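Local coordinates for protein glycoside Hydrolase (Bacteroides uniformis, PDB 5T99) that probably hydrolyses beta-linked galactose units from agarose-derived oligosaccharides, as a family 2 glycoside hydrolase that binds the inhibitor galacto-isofagomine, at residues M21-W34 against Y169-Y181. Sequence-based numbering, arbitrary orientation.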
loop_
_atom_site.group_PDB
_atom_site.type_symbol
_atom_site.label_atom_id
_atom_site.label_comp_id
_atom_site.label_asym_id
_atom_site.label_seq_id
_atom_site.Cartn_x
_atom_site.Cartn_y
_atom_site.Cartn_z
ATOM N N MET A 21 -5.210 -22.350 25.886
ATOM C CA MET A 21 -6.157 -21.606 26.769
ATOM C C MET A 21 -6.596 -20.279 26.119
ATOM O O MET A 21 -5.830 -19.649 25.381
ATOM C CB MET A 21 -5.518 -21.388 28.155
ATOM C CG MET A 21 -6.420 -20.783 29.227
ATOM S SD MET A 21 -8.045 -21.539 29.487
ATOM C CE MET A 21 -8.754 -20.424 30.700
ATOM N N ALA A 22 -7.843 -19.886 26.386
ATOM C CA ALA A 22 -8.457 -18.669 25.823
ATOM C C ALA A 22 -7.923 -17.360 26.444
ATOM O O ALA A 22 -7.900 -16.312 25.784
ATOM C CB ALA A 22 -9.970 -18.741 25.979
ATOM N N SER A 23 -7.525 -17.427 27.716
ATOM C CA SER A 23 -6.939 -16.286 28.444
ATOM C C SER A 23 -5.571 -15.770 27.932
ATOM O O SER A 23 -5.266 -14.592 28.124
ATOM C CB SER A 23 -6.865 -16.596 29.955
ATOM O OG SER A 23 -6.038 -17.709 30.240
ATOM N N VAL A 24 -4.768 -16.633 27.298
ATOM C CA VAL A 24 -3.435 -16.246 26.753
ATOM C C VAL A 24 -3.406 -15.956 25.226
ATOM O O VAL A 24 -2.504 -15.257 24.745
ATOM C CB VAL A 24 -2.320 -17.275 27.129
ATOM C CG1 VAL A 24 -2.202 -17.399 28.646
ATOM C CG2 VAL A 24 -2.538 -18.652 26.493
ATOM N N THR A 25 -4.395 -16.474 24.489
ATOM C CA THR A 25 -4.441 -16.403 23.016
ATOM C C THR A 25 -5.232 -15.177 22.508
ATOM O O THR A 25 -6.424 -15.021 22.819
ATOM C CB THR A 25 -5.040 -17.709 22.435
ATOM O OG1 THR A 25 -4.249 -18.825 22.872
ATOM C CG2 THR A 25 -5.073 -17.689 20.915
ATOM N N ASP A 26 -4.549 -14.329 21.725
ATOM C CA ASP A 26 -5.119 -13.109 21.136
ATOM C C ASP A 26 -5.339 -13.258 19.612
ATOM O O ASP A 26 -4.738 -12.537 18.793
ATOM C CB ASP A 26 -4.213 -11.902 21.453
ATOM C CG ASP A 26 -4.797 -10.566 20.961
ATOM O OD1 ASP A 26 -6.042 -10.418 20.900
ATOM O OD2 ASP A 26 -4.001 -9.659 20.628
ATOM N N GLY A 27 -6.207 -14.202 19.247
ATOM C CA GLY A 27 -6.662 -14.363 17.860
ATOM C C GLY A 27 -5.682 -15.071 16.940
ATOM O O GLY A 27 -4.628 -14.522 16.616
ATOM N N ILE A 28 -6.038 -16.282 16.505
ATOM C CA ILE A 28 -5.183 -17.079 15.602
ATOM C C ILE A 28 -5.763 -17.160 14.202
ATOM O O ILE A 28 -6.957 -16.959 13.999
ATOM C CB ILE A 28 -4.915 -18.508 16.139
ATOM C CG1 ILE A 28 -6.187 -19.385 16.114
ATOM C CG2 ILE A 28 -4.335 -18.428 17.549
ATOM C CD1 ILE A 28 -5.939 -20.827 16.494
ATOM N N SER A 29 -4.900 -17.489 13.254
ATOM C CA SER A 29 -5.268 -17.567 11.849
ATOM C C SER A 29 -6.284 -18.670 11.584
ATOM O O SER A 29 -6.097 -19.803 12.013
ATOM C CB SER A 29 -4.037 -17.817 10.981
ATOM O OG SER A 29 -4.408 -17.985 9.618
ATOM N N PHE A 30 -7.347 -18.311 10.868
ATOM C CA PHE A 30 -8.386 -19.232 10.441
ATOM C C PHE A 30 -8.373 -19.366 8.911
ATOM O O PHE A 30 -9.377 -19.741 8.314
ATOM C CB PHE A 30 -9.749 -18.720 10.940
ATOM C CG PHE A 30 -10.787 -19.802 11.136
ATOM C CD1 PHE A 30 -10.550 -20.870 12.009
ATOM C CD2 PHE A 30 -12.015 -19.735 10.484
ATOM C CE1 PHE A 30 -11.510 -21.857 12.207
ATOM C CE2 PHE A 30 -12.979 -20.720 10.679
ATOM C CZ PHE A 30 -12.727 -21.783 11.540
ATOM N N ASN A 31 -7.216 -19.108 8.299
ATOM C CA ASN A 31 -7.053 -19.078 6.843
ATOM C C ASN A 31 -6.966 -20.449 6.178
ATOM O O ASN A 31 -7.169 -20.561 4.967
ATOM C CB ASN A 31 -5.765 -18.324 6.474
ATOM C CG ASN A 31 -5.882 -16.823 6.639
ATOM O OD1 ASN A 31 -6.958 -16.277 6.855
ATOM N ND2 ASN A 31 -4.761 -16.145 6.519
ATOM N N GLU A 32 -6.628 -21.479 6.945
ATOM C CA GLU A 32 -6.274 -22.758 6.356
ATOM C C GLU A 32 -7.525 -23.589 6.092
ATOM O O GLU A 32 -8.503 -23.520 6.847
ATOM C CB GLU A 32 -5.288 -23.528 7.252
ATOM C CG GLU A 32 -3.862 -22.970 7.264
ATOM C CD GLU A 32 -3.752 -21.603 7.936
ATOM O OE1 GLU A 32 -3.168 -20.687 7.314
ATOM O OE2 GLU A 32 -4.268 -21.438 9.074
ATOM N N ASN A 33 -7.474 -24.355 5.003
ATOM C CA ASN A 33 -8.433 -25.427 4.692
ATOM C C ASN A 33 -9.855 -24.945 4.399
ATOM O O ASN A 33 -10.794 -25.308 5.097
ATOM C CB ASN A 33 -8.427 -26.510 5.789
ATOM C CG ASN A 33 -7.044 -27.109 6.013
ATOM O OD1 ASN A 33 -6.383 -27.541 5.076
ATOM N ND2 ASN A 33 -6.608 -27.132 7.260
ATOM N N TRP A 34 -9.986 -24.139 3.350
ATOM C CA TRP A 34 -11.283 -23.746 2.825
ATOM C C TRP A 34 -11.587 -24.462 1.511
ATOM O O TRP A 34 -10.692 -25.009 0.855
ATOM C CB TRP A 34 -11.348 -22.228 2.587
ATOM C CG TRP A 34 -11.352 -21.402 3.827
ATOM C CD1 TRP A 34 -10.287 -21.141 4.638
ATOM C CD2 TRP A 34 -12.465 -20.687 4.383
ATOM N NE1 TRP A 34 -10.669 -20.320 5.677
ATOM C CE2 TRP A 34 -12.001 -20.031 5.549
ATOM C CE3 TRP A 34 -13.811 -20.555 4.024
ATOM C CZ2 TRP A 34 -12.832 -19.246 6.349
ATOM C CZ3 TRP A 34 -14.641 -19.778 4.827
ATOM C CH2 TRP A 34 -14.145 -19.131 5.976
ATOM N N TYR A 169 -9.857 -11.704 0.268
ATOM C CA TYR A 169 -8.520 -11.249 -0.123
ATOM C C TYR A 169 -7.634 -10.781 1.045
ATOM O O TYR A 169 -6.452 -10.440 0.839
ATOM C CB TYR A 169 -8.638 -10.127 -1.171
ATOM C CG TYR A 169 -9.046 -8.760 -0.625
ATOM C CD1 TYR A 169 -8.138 -7.700 -0.579
ATOM C CD2 TYR A 169 -10.345 -8.522 -0.160
ATOM C CE1 TYR A 169 -8.508 -6.454 -0.070
ATOM C CE2 TYR A 169 -10.722 -7.296 0.341
ATOM C CZ TYR A 169 -9.807 -6.264 0.395
ATOM O OH TYR A 169 -10.200 -5.047 0.906
ATOM N N ARG A 170 -8.200 -10.730 2.253
ATOM C CA ARG A 170 -7.437 -10.389 3.465
ATOM C C ARG A 170 -7.594 -11.494 4.489
ATOM O O ARG A 170 -8.459 -12.366 4.346
ATOM C CB ARG A 170 -7.908 -9.059 4.062
ATOM C CG ARG A 170 -7.636 -7.837 3.191
ATOM C CD ARG A 170 -7.903 -6.560 3.964
ATOM N NE ARG A 170 -7.668 -5.361 3.154
ATOM C CZ ARG A 170 -8.245 -4.174 3.353
ATOM N NH1 ARG A 170 -9.138 -3.992 4.332
ATOM N NH2 ARG A 170 -7.958 -3.160 2.537
ATOM N N ASN A 171 -6.768 -11.446 5.533
ATOM C CA ASN A 171 -6.712 -12.533 6.506
ATOM C C ASN A 171 -8.025 -12.694 7.271
ATOM O O ASN A 171 -8.840 -11.764 7.360
ATOM C CB ASN A 171 -5.565 -12.326 7.497
ATOM C CG ASN A 171 -4.198 -12.313 6.840
ATOM O OD1 ASN A 171 -3.430 -11.362 7.013
ATOM N ND2 ASN A 171 -3.880 -13.356 6.093
ATOM N N VAL A 172 -8.209 -13.897 7.804
ATOM C CA VAL A 172 -9.370 -14.259 8.603
ATOM C C VAL A 172 -8.848 -14.757 9.943
ATOM O O VAL A 172 -7.821 -15.435 9.986
ATOM C CB VAL A 172 -10.213 -15.340 7.889
ATOM C CG1 VAL A 172 -11.448 -15.698 8.704
ATOM C CG2 VAL A 172 -10.636 -14.850 6.505
ATOM N N TRP A 173 -9.546 -14.424 11.026
ATOM C CA TRP A 173 -9.061 -14.695 12.384
ATOM C C TRP A 173 -10.107 -15.412 13.242
ATOM O O TRP A 173 -11.280 -15.061 13.212
ATOM C CB TRP A 173 -8.638 -13.389 13.064
ATOM C CG TRP A 173 -7.609 -12.667 12.280
ATOM C CD1 TRP A 173 -7.827 -11.679 11.372
ATOM C CD2 TRP A 173 -6.199 -12.912 12.277
ATOM N NE1 TRP A 173 -6.645 -11.277 10.819
ATOM C CE2 TRP A 173 -5.625 -12.017 11.353
ATOM C CE3 TRP A 173 -5.365 -13.802 12.966
ATOM C CZ2 TRP A 173 -4.250 -11.972 11.105
ATOM C CZ3 TRP A 173 -3.992 -13.767 12.716
ATOM C CH2 TRP A 173 -3.449 -12.847 11.797
ATOM N N LEU A 174 -9.663 -16.420 13.984
ATOM C CA LEU A 174 -10.473 -17.076 14.997
ATOM C C LEU A 174 -10.116 -16.488 16.358
ATOM O O LEU A 174 -8.945 -16.425 16.713
ATOM C CB LEU A 174 -10.201 -18.587 14.987
ATOM C CG LEU A 174 -10.799 -19.433 16.119
ATOM C CD1 LEU A 174 -12.306 -19.533 15.965
ATOM C CD2 LEU A 174 -10.134 -20.807 16.141
ATOM N N ARG A 175 -11.129 -16.074 17.115
ATOM C CA ARG A 175 -10.943 -15.476 18.439
ATOM C C ARG A 175 -11.764 -16.269 19.441
ATOM O O ARG A 175 -12.997 -16.314 19.349
ATOM C CB ARG A 175 -11.363 -14.003 18.426
ATOM C CG ARG A 175 -10.354 -13.108 17.713
ATOM C CD ARG A 175 -10.966 -11.843 17.129
ATOM N NE ARG A 175 -10.103 -11.250 16.102
ATOM C CZ ARG A 175 -10.469 -10.296 15.236
ATOM N NH1 ARG A 175 -11.706 -9.768 15.253
ATOM N NH2 ARG A 175 -9.581 -9.855 14.338
ATOM N N VAL A 176 -11.074 -16.920 20.373
ATOM C CA VAL A 176 -11.706 -17.715 21.400
ATOM C C VAL A 176 -11.407 -17.005 22.708
ATOM O O VAL A 176 -10.247 -16.910 23.110
ATOM C CB VAL A 176 -11.150 -19.151 21.410
ATOM C CG1 VAL A 176 -11.719 -19.954 22.584
ATOM C CG2 VAL A 176 -11.473 -19.841 20.092
ATOM N N ASP A 177 -12.449 -16.492 23.358
ATOM C CA ASP A 177 -12.299 -15.751 24.606
ATOM C C ASP A 177 -13.108 -16.360 25.753
ATOM O O ASP A 177 -14.090 -17.058 25.521
ATOM C CB ASP A 177 -12.721 -14.296 24.391
ATOM C CG ASP A 177 -11.695 -13.504 23.609
ATOM O OD1 ASP A 177 -10.887 -12.802 24.238
ATOM O OD2 ASP A 177 -11.684 -13.595 22.364
ATOM N N ASN A 178 -12.678 -16.087 26.988
ATOM C CA ASN A 178 -13.518 -16.287 28.172
ATOM C C ASN A 178 -14.576 -15.194 28.183
ATOM O O ASN A 178 -14.510 -14.260 27.388
ATOM C CB ASN A 178 -12.688 -16.247 29.458
ATOM C CG ASN A 178 -11.653 -17.352 29.509
ATOM O OD1 ASN A 178 -11.994 -18.534 29.454
ATOM N ND2 ASN A 178 -10.383 -16.983 29.578
ATOM N N LYS A 179 -15.550 -15.306 29.081
ATOM C CA LYS A 179 -16.707 -14.408 29.062
ATOM C C LYS A 179 -16.460 -12.979 29.612
ATOM O O LYS A 179 -17.358 -12.117 29.521
ATOM C CB LYS A 179 -17.890 -15.076 29.750
ATOM C CG LYS A 179 -18.417 -16.256 28.951
ATOM C CD LYS A 179 -19.615 -16.904 29.622
ATOM C CE LYS A 179 -20.029 -18.177 28.898
ATOM N NZ LYS A 179 -21.431 -18.562 29.217
ATOM N N VAL A 180 -15.268 -12.731 30.168
ATOM C CA VAL A 180 -14.788 -11.379 30.424
ATOM C C VAL A 180 -13.577 -11.131 29.528
ATOM O O VAL A 180 -12.537 -11.776 29.678
ATOM C CB VAL A 180 -14.415 -11.168 31.905
ATOM C CG1 VAL A 180 -14.103 -9.701 32.174
ATOM C CG2 VAL A 180 -15.547 -11.638 32.817
ATOM N N TYR A 181 -13.708 -10.188 28.602
ATOM C CA TYR A 181 -12.684 -9.987 27.571
ATOM C C TYR A 181 -12.766 -8.621 26.897
ATOM O O TYR A 181 -13.789 -7.918 26.963
ATOM C CB TYR A 181 -12.810 -11.061 26.474
ATOM C CG TYR A 181 -14.089 -10.914 25.663
ATOM C CD1 TYR A 181 -14.076 -10.350 24.388
ATOM C CD2 TYR A 181 -15.319 -11.300 26.194
ATOM C CE1 TYR A 181 -15.248 -10.199 23.660
ATOM C CE2 TYR A 181 -16.503 -11.143 25.477
ATOM C CZ TYR A 181 -16.465 -10.599 24.215
ATOM O OH TYR A 181 -17.645 -10.453 23.521
HETATM O O HOH W 1 -10.190 -14.463 26.767
HETATM O O HOH W 2 -5.299 -14.967 9.657
#
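Ile28 and Leu174 form an antiparallel hydrogen-bonded pair. Ile28 N donates to Leu174 O at 2.9 Å, and Leu174 N returns a straighter bond to Ile28 O at 2.8 Å. Phe30 N adds a nearly linear bond to Val172 O at 3.0 Å, approaching from above the carbonyl plane. Gly27 CA also leans on Leu174 O through a C-H...O contact.

The Ile28 and Leu174 side chains lie side by side on one face of the sheet. Phe30 joins them: its CG is turned away from the backbone N (chi1 -154°), and ring atom CD1 lies 3.8 Å from Leu174 CB. Val172 CG1 sits at the edge of this ring. Trp173 packs alongside the Gly27-Ser29 backbone, with NE1 hydrogen-bonded to Asp108 OD2.

Val172 O also accepts from a water held by Ser29 OG, which accepts from Asn31 N in an ST turn. Ala22, poorly ordered, sets its CB against Val176 O and CG1. A second water accepts from Asn178 N and probably donates to Ala22 O. Trp34 NE1 donates to Phe30 O at 3.0 Å, with Phe30 O in the indole plane.

Strand 28-29 thus edges the sugar-binding domain sheet beside strand 172-177. Three main-chain bonds fix the pairing independently of side-chain identity; Phe30, Val172 and Leu174 add apolar burial on one face.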